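Putative mandelate racemase/muconate lactonizing enzyme (Bordetella bronchiseptica, PDB 3DDM) is of unknown function but belongs by family to the enolase superfamily, pairing an N-terminal capping-type domain with a C-terminal TIM-barrel-like domain. Local coordinates at residues D182-D185 against V186-A189; V45-S48 against D49-G53. The protein carries 1 engineered substitution. One frame throughout, in Å; residues are numbered along the deposited sequence.

Interaction 1 (D182-D185 against V186-A189); sequences DARD and VRNA
Val186, Arg187, Asn188 and Ala189 each give their backbone N-H to the carbonyl four residues earlier, on Asp182, Ala183, Arg184 and Asp185, the regular alpha-helical pattern. These are the opening turns of helix 182-196, the helix of a beta-alpha-beta crossover between strands 174-177 and 202-205 of the TIM-barrel-like domain. The bonds differ in straightness: Asn188 N to Arg184 O spans 2.8 Å with an angle of 168° at the hydrogen, whereas the bond from Arg187 N to Ala183 O is clearly more bent.

Val186 turns its branches back over the preceding turn, CG1 lying 3.6 Å from Asp182 O. On this side the helix meets helix 212-222, with Met218 touching both Asp182 and Val186, and Arg214 forming a salt bridge to Asp182 OD1.

Asn188 sits one turn on from Arg184. Arg184 runs out extended, and its NH1 passes 3.1 Å from Asn188 OD1, near the guanidinium edge, but the N-H does not point at the oxygen well enough to count as a hydrogen bond; the amide is held instead by ND2 bonding to Pro156 O. Asp185, three residues before Asn188, accepts a bond from Gly179 N at OD2, tying the helix start to the loop that leads into it.

Arg187 folds back along the helix surface. A bend at chi3 (-53°) brings its guanidinium face over the previous turn, where it meets Ala183 O and Arg184 CA. The guanidinium planes of Arg187 and Arg184 stand 55° apart, and Arg187 NH2 lies 3.5 Å from Arg184 CA.

Interaction 2 (V45-S48 against D49-G53); sequences VEDS and DGAVG
Asp47 and Asp49 stand side by side across the turn of a beta hairpin, their carboxylates pointing the same way with planes 40° apart. The hairpin joins strands 37-46 and 52-56 of the N-terminal domain. Its end is a type I turn from Asp47 to Gly50 followed by a G1 bulge: Gly50 N bonds to Asp47 O at 3.1 Å, and Asp47 N bonds to Ala51 O. Gly50 takes the left-handed backbone conformation (phi 96°), which would bring a beta carbon up against the carbonyl oxygen of Asp49 and so suits glycine.

Asp47 has CG anti to its backbone nitrogen (chi1 -159°), which carries the carboxylate alongside the turn. OD2 accepts the N-H of Ser48 at 2.6 Å, reached from above the carboxylate plane, and Ser48 OG adds a weak bond to the same oxygen. The hydrocarbon part of Asp47 also packs, its CB resting 3.6 Å from the Ala51 methyl, CB, which in turn touches Leu127 of helix 110-131.

Val45 marks the strand end of the contact. It pairs with Gly53 as an antiparallel hydrogen-bonded pair, Val45 N to Gly53 O at 2.9 Å and Gly53 N to Val45 O at 3.0 Å. Its side chain is buried against Leu120, Ala123 and Leu124 of helix 110-131. The opposite face of the sheet carries Glu46 and Val52, where Glu46 CG lies 4.0 Å from Val52 CG2 and the Glu46 carboxylate forms a salt bridge with Arg14.

Asp47 OD1 and Asp49 OD2 approach to 4.2 Å, yet both form salt bridges with NH1 of Arg131. The shared positive charge probably offsets the repulsion between the two carboxylates and ties the hairpin end to the arginine at the end of helix 110-131.

Overall arrangement
Interactions 1 and 2 are separate local contacts that do not touch, on opposite sides of the chain's centre, their own centres about 51 Å apart and their nearest atoms about 39 Å apart. Interaction 2 comes first in sequence, turning the chain between two strands of the three-stranded antiparallel sheet in the N-terminal domain; interaction 1 follows in the barrel-like domain, at the start of a helix that carries the chain from one parallel strand to the next. They lie about 26 and 25 Å from the centre of the chain, centre to centre, and each is tied to a neighbouring helix, 212-222 in interaction 1 and 110-131 in interaction 2. The partner chain of the assembly touches neither contact.

Interaction 1 (D182-D185 against V186-A189)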
loop_
_atom_site.group_PDB
_atom_site.type_symbol
_atom_site.label_atom_id
_atom_site.label_comp_id
_atom_site.label_asym_id
_atom_site.label_seq_id
_atom_site.Cartn_x
_atom_site.Cartn_y
_atom_site.Cartn_z
ATOM N N ASP A 182 -3.135 12.103 -27.913
ATOM C CA ASP A 182 -4.477 12.092 -28.489
ATOM C C ASP A 182 -4.589 11.820 -29.988
ATOM O O ASP A 182 -5.308 10.917 -30.409
ATOM C CB ASP A 182 -5.172 13.419 -28.190
ATOM C CG ASP A 182 -5.640 13.523 -26.756
ATOM O OD1 ASP A 182 -4.823 13.292 -25.836
ATOM O OD2 ASP A 182 -6.831 13.840 -26.553
ATOM N N ALA A 183 -3.891 12.612 -30.792
ATOM C CA ALA A 183 -3.956 12.470 -32.241
ATOM C C ALA A 183 -3.389 11.163 -32.766
ATOM O O ALA A 183 -3.973 10.535 -33.653
ATOM C CB ALA A 183 -3.245 13.640 -32.901
ATOM N N ARG A 184 -2.245 10.767 -32.218
ATOM C CA ARG A 184 -1.578 9.543 -32.631
ATOM C C ARG A 184 -2.449 8.341 -32.285
ATOM O O ARG A 184 -2.570 7.407 -33.077
ATOM C CB ARG A 184 -0.219 9.419 -31.934
ATOM C CG ARG A 184 0.798 8.590 -32.690
ATOM C CD ARG A 184 2.016 8.278 -31.832
ATOM N NE ARG A 184 3.133 7.789 -32.637
ATOM C CZ ARG A 184 3.089 6.711 -33.421
ATOM N NH1 ARG A 184 1.980 5.982 -33.514
ATOM N NH2 ARG A 184 4.155 6.370 -34.135
ATOM N N ASP A 185 -3.062 8.375 -31.104
ATOM C CA ASP A 185 -3.917 7.283 -30.652
ATOM C C ASP A 185 -5.107 7.021 -31.567
ATOM O O ASP A 185 -5.410 5.875 -31.877
ATOM C CB ASP A 185 -4.416 7.541 -29.227
ATOM C CG ASP A 185 -3.333 7.338 -28.175
ATOM O OD1 ASP A 185 -2.406 6.530 -28.405
ATOM O OD2 ASP A 185 -3.426 7.974 -27.103
ATOM N N VAL A 186 -5.792 8.073 -31.993
ATOM C CA VAL A 186 -6.935 7.888 -32.878
ATOM C C VAL A 186 -6.443 7.443 -34.242
ATOM O O VAL A 186 -7.180 6.812 -34.994
ATOM C CB VAL A 186 -7.767 9.184 -33.046
ATOM C CG1 VAL A 186 -8.383 9.589 -31.712
ATOM C CG2 VAL A 186 -6.889 10.298 -33.596
ATOM N N ARG A 187 -5.198 7.775 -34.567
ATOM C CA ARG A 187 -4.634 7.367 -35.847
ATOM C C ARG A 187 -4.403 5.863 -35.776
ATOM O O ARG A 187 -4.832 5.117 -36.662
ATOM C CB ARG A 187 -3.302 8.078 -36.120
ATOM C CG ARG A 187 -3.289 8.895 -37.410
ATOM C CD ARG A 187 -1.867 9.160 -37.888
ATOM N NE ARG A 187 -1.022 9.754 -36.851
ATOM C CZ ARG A 187 -1.208 10.962 -36.323
ATOM N NH1 ARG A 187 -2.216 11.726 -36.730
ATOM N NH2 ARG A 187 -0.381 11.405 -35.385
ATOM N N ASN A 188 -3.729 5.431 -34.708
ATOM C CA ASN A 188 -3.438 4.020 -34.484
ATOM C C ASN A 188 -4.725 3.216 -34.460
ATOM O O ASN A 188 -4.864 2.228 -35.177
ATOM C CB ASN A 188 -2.713 3.815 -33.151
ATOM C CG ASN A 188 -1.296 4.352 -33.164
ATOM O OD1 ASN A 188 -0.707 4.565 -34.230
ATOM N ND2 ASN A 188 -0.728 4.555 -31.972
ATOM N N ALA A 189 -5.662 3.648 -33.625
ATOM C CA ALA A 189 -6.944 2.971 -33.490
ATOM C C ALA A 189 -7.591 2.699 -34.838
ATOM O O ALA A 189 -7.931 1.563 -35.149
ATOM C CB ALA A 189 -7.884 3.800 -32.618
#

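Interaction 2 (V45-S48 against D49-G53)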
loop_
_atom_site.group_PDB
_atom_site.type_symbol
_atom_site.label_atom_id
_atom_site.label_comp_id
_atom_site.label_asym_id
_atom_site.label_seq_id
_atom_site.Cartn_x
_atom_site.Cartn_y
_atom_site.Cartn_z
ATOM N N VAL A 45 2.643 -23.879 -1.788
ATOM C CA VAL A 45 2.166 -24.263 -0.472
ATOM C C VAL A 45 2.195 -25.778 -0.344
ATOM O O VAL A 45 1.545 -26.479 -1.119
ATOM C CB VAL A 45 0.726 -23.807 -0.231
ATOM C CG1 VAL A 45 0.253 -24.332 1.127
ATOM C CG2 VAL A 45 0.643 -22.284 -0.291
ATOM N N GLU A 46 2.954 -26.285 0.622
ATOM C CA GLU A 46 3.025 -27.721 0.833
ATOM C C GLU A 46 2.039 -28.166 1.905
ATOM O O GLU A 46 1.966 -27.596 2.994
ATOM C CB GLU A 46 4.425 -28.169 1.239
ATOM C CG GLU A 46 4.573 -29.680 1.160
ATOM C CD GLU A 46 5.897 -30.172 1.691
ATOM O OE1 GLU A 46 6.939 -29.597 1.303
ATOM O OE2 GLU A 46 5.899 -31.139 2.488
ATOM N N ASP A 47 1.293 -29.206 1.565
ATOM C CA ASP A 47 0.278 -29.808 2.414
ATOM C C ASP A 47 0.906 -30.573 3.575
ATOM O O ASP A 47 2.115 -30.818 3.598
ATOM C CB ASP A 47 -0.533 -30.776 1.555
ATOM C CG ASP A 47 -1.874 -31.090 2.133
ATOM O OD1 ASP A 47 -2.634 -31.824 1.458
ATOM O OD2 ASP A 47 -2.173 -30.610 3.247
ATOM N N SER A 48 0.072 -30.957 4.533
ATOM C CA SER A 48 0.527 -31.729 5.684
ATOM C C SER A 48 0.788 -33.170 5.223
ATOM O O SER A 48 1.454 -33.940 5.912
ATOM C CB SER A 48 -0.539 -31.727 6.778
ATOM O OG SER A 48 -1.751 -32.273 6.285
ATOM N N ASP A 49 0.248 -33.526 4.056
ATOM C CA ASP A 49 0.440 -34.859 3.493
ATOM C C ASP A 49 1.571 -34.838 2.458
ATOM O O ASP A 49 1.876 -35.860 1.835
ATOM C CB ASP A 49 -0.842 -35.362 2.819
ATOM C CG ASP A 49 -2.007 -35.524 3.796
ATOM O OD1 ASP A 49 -1.764 -35.673 5.020
ATOM O OD2 ASP A 49 -3.172 -35.522 3.326
ATOM N N GLY A 50 2.183 -33.672 2.273
ATOM C CA GLY A 50 3.262 -33.556 1.312
ATOM C C GLY A 50 2.797 -33.048 -0.042
ATOM O O GLY A 50 3.613 -32.765 -0.917
ATOM N N ALA A 51 1.487 -32.928 -0.227
ATOM C CA ALA A 51 0.958 -32.447 -1.494
ATOM C C ALA A 51 1.372 -30.991 -1.710
ATOM O O ALA A 51 1.477 -30.212 -0.756
ATOM C CB ALA A 51 -0.549 -32.582 -1.516
ATOM N N VAL A 52 1.605 -30.624 -2.968
ATOM C CA VAL A 52 2.042 -29.274 -3.295
ATOM C C VAL A 52 1.124 -28.505 -4.243
ATOM O O VAL A 52 0.552 -29.068 -5.175
ATOM C CB VAL A 52 3.459 -29.323 -3.880
ATOM C CG1 VAL A 52 3.864 -27.948 -4.401
ATOM C CG2 VAL A 52 4.432 -29.816 -2.803
ATOM N N GLY A 53 0.987 -27.208 -3.986
ATOM C CA GLY A 53 0.151 -26.365 -4.824
ATOM C C GLY A 53 0.912 -25.121 -5.230
ATOM O O GLY A 53 1.667 -24.576 -4.432
#